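Local coordinates for single-stranded DNA-binding protein (Mycobacterium smegmatis, PDB 5GQO) that probably binds single-stranded DNA as a four-chain assembly of OB-fold subunits, at residues K50-S55 and S71-V76. Numbering follows the deposited sequence.
Sequences KFRVAS and SLYVTV
R52 reaches across to T75 at a non-hydrogen-bonded pair of two antiparallel strands, a worked example of how a long side chain can lie over its neighbouring strand. CB starts out from the sheet on the face shared with A54 and Y73. R52 CG comes no nearer than 4.0 Å to V74 O, and CD is equally far from T75 OG1. CG is roughly anti to the backbone N (chi1 -154°), and bends at chi2 and chi3 then turn the chain over the opposite strand, where R52 NE donates an almost straight bond of 3.2 Å to T75 OG1, which lies in the guanidinium plane. V74 N lies over one face of the group, toward its rim, while R52 NH1 stays 4.0 Å from both Y73 O and T75 OG1, too far to bond. R52 NH2 stops 3.7 Å from Y73 CB, beside the ring's attachment; the planes are 17° apart but not stacked. The Y73 ring leans on the A54 methyl. The other face is apolar: V76 CB sits over one face of the F51 ring, near its rim, and V76 CG2 meets V53 CG2. Paired backbone bonds join F51 with V76 and V53 with V74, and S55 N adds one to L72 O. Strand 46-55 also pairs with strand 33-43, and strand 73-79 with strand 117-122, placing this pair inside the curled OB-fold sheet; beside L72, Y73 N bonds T104 OG1 of a second subunit.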
loop_
_atom_site.group_PDB
_atom_site.type_symbol
_atom_site.label_atom_id
_atom_site.label_comp_id
_atom_site.label_asym_id
_atom_site.label_seq_id
_atom_site.Cartn_x
_atom_site.Cartn_y
_atom_site.Cartn_z
ATOM N N LYS B 50 -1.827 3.525 -22.391
ATOM C CA LYS B 50 -0.722 3.654 -21.527
ATOM C C LYS B 50 -0.133 5.044 -21.549
ATOM O O LYS B 50 -0.206 5.763 -22.541
ATOM C CB LYS B 50 0.316 2.630 -21.904
ATOM C CG LYS B 50 0.933 2.790 -23.257
ATOM C CD LYS B 50 2.208 1.974 -23.345
ATOM C CE LYS B 50 3.433 2.755 -22.888
ATOM N NZ LYS B 50 4.683 1.932 -22.888
ATOM N N PHE B 51 0.478 5.427 -20.443
ATOM C CA PHE B 51 0.896 6.800 -20.281
ATOM C C PHE B 51 1.824 6.883 -19.134
ATOM O O PHE B 51 1.993 5.932 -18.361
ATOM C CB PHE B 51 -0.353 7.704 -20.086
ATOM C CG PHE B 51 -1.343 7.211 -19.047
ATOM C CD1 PHE B 51 -1.194 7.564 -17.751
ATOM C CD2 PHE B 51 -2.388 6.399 -19.372
ATOM C CE1 PHE B 51 -2.064 7.105 -16.755
ATOM C CE2 PHE B 51 -3.294 5.957 -18.395
ATOM C CZ PHE B 51 -3.111 6.292 -17.079
ATOM N N ARG B 52 2.428 8.045 -18.980
ATOM C CA ARG B 52 3.432 8.242 -17.945
ATOM C C ARG B 52 2.841 9.093 -16.825
ATOM O O ARG B 52 2.068 10.010 -17.090
ATOM C CB ARG B 52 4.553 8.977 -18.618
ATOM C CG ARG B 52 5.925 8.802 -18.021
ATOM C CD ARG B 52 6.799 8.014 -18.946
ATOM N NE ARG B 52 7.481 7.031 -18.138
ATOM C CZ ARG B 52 8.495 7.321 -17.336
ATOM N NH1 ARG B 52 9.063 6.347 -16.623
ATOM N NH2 ARG B 52 8.953 8.578 -17.262
ATOM N N VAL B 53 3.173 8.762 -15.577
ATOM C CA VAL B 53 2.664 9.489 -14.404
ATOM C C VAL B 53 3.828 9.990 -13.551
ATOM O O VAL B 53 4.784 9.250 -13.310
ATOM C CB VAL B 53 1.726 8.650 -13.508
ATOM C CG1 VAL B 53 1.314 9.453 -12.263
ATOM C CG2 VAL B 53 0.480 8.266 -14.269
ATOM N N ALA B 54 3.708 11.246 -13.118
ATOM C CA ALA B 54 4.625 11.864 -12.165
ATOM C C ALA B 54 3.888 12.075 -10.877
ATOM O O ALA B 54 2.727 12.538 -10.848
ATOM C CB ALA B 54 5.087 13.195 -12.669
ATOM N N SER B 55 4.546 11.725 -9.789
ATOM C CA SER B 55 3.940 11.939 -8.507
ATOM C C SER B 55 4.219 13.296 -7.913
ATOM O O SER B 55 5.371 13.734 -7.841
ATOM C CB SER B 55 4.379 10.922 -7.511
ATOM O OG SER B 55 3.244 10.691 -6.695
ATOM N N SER B 71 10.718 13.093 -6.620
ATOM C CA SER B 71 9.778 12.646 -7.660
ATOM C C SER B 71 9.805 11.125 -7.999
ATOM O O SER B 71 10.814 10.377 -7.801
ATOM C CB SER B 71 9.938 13.471 -8.925
ATOM O OG SER B 71 10.057 14.845 -8.623
ATOM N N LEU B 72 8.641 10.682 -8.452
ATOM C CA LEU B 72 8.434 9.347 -8.924
ATOM C C LEU B 72 7.774 9.393 -10.306
ATOM O O LEU B 72 6.721 10.021 -10.464
ATOM C CB LEU B 72 7.552 8.561 -7.950
ATOM C CG LEU B 72 7.268 7.134 -8.410
ATOM C CD1 LEU B 72 8.530 6.253 -8.411
ATOM C CD2 LEU B 72 6.202 6.544 -7.511
ATOM N N TYR B 73 8.409 8.745 -11.287
ATOM C CA TYR B 73 7.913 8.632 -12.660
ATOM C C TYR B 73 7.657 7.165 -12.940
ATOM O O TYR B 73 8.531 6.340 -12.677
ATOM C CB TYR B 73 8.961 9.156 -13.643
ATOM C CG TYR B 73 9.269 10.602 -13.391
ATOM C CD1 TYR B 73 8.396 11.615 -13.837
ATOM C CD2 TYR B 73 10.405 10.973 -12.672
ATOM C CE1 TYR B 73 8.646 12.947 -13.565
ATOM C CE2 TYR B 73 10.667 12.309 -12.401
ATOM C CZ TYR B 73 9.782 13.292 -12.845
ATOM O OH TYR B 73 10.059 14.609 -12.584
ATOM N N VAL B 74 6.467 6.829 -13.431
ATOM C CA VAL B 74 6.154 5.445 -13.824
ATOM C C VAL B 74 5.258 5.377 -15.038
ATOM O O VAL B 74 4.483 6.257 -15.272
ATOM C CB VAL B 74 5.411 4.623 -12.728
ATOM C CG1 VAL B 74 6.344 4.309 -11.571
ATOM C CG2 VAL B 74 4.150 5.295 -12.231
ATOM N N THR B 75 5.362 4.290 -15.784
ATOM C CA THR B 75 4.496 4.050 -16.921
ATOM C C THR B 75 3.299 3.269 -16.368
ATOM O O THR B 75 3.485 2.343 -15.608
ATOM C CB THR B 75 5.275 3.247 -17.985
ATOM O OG1 THR B 75 6.380 4.022 -18.443
ATOM C CG2 THR B 75 4.407 2.858 -19.153
ATOM N N VAL B 76 2.094 3.658 -16.740
ATOM C CA VAL B 76 0.871 2.989 -16.310
ATOM C C VAL B 76 0.245 2.330 -17.526
ATOM O O VAL B 76 0.187 2.947 -18.580
ATOM C CB VAL B 76 -0.140 3.996 -15.773
ATOM C CG1 VAL B 76 -1.356 3.283 -15.270
ATOM C CG2 VAL B 76 0.479 4.813 -14.660
#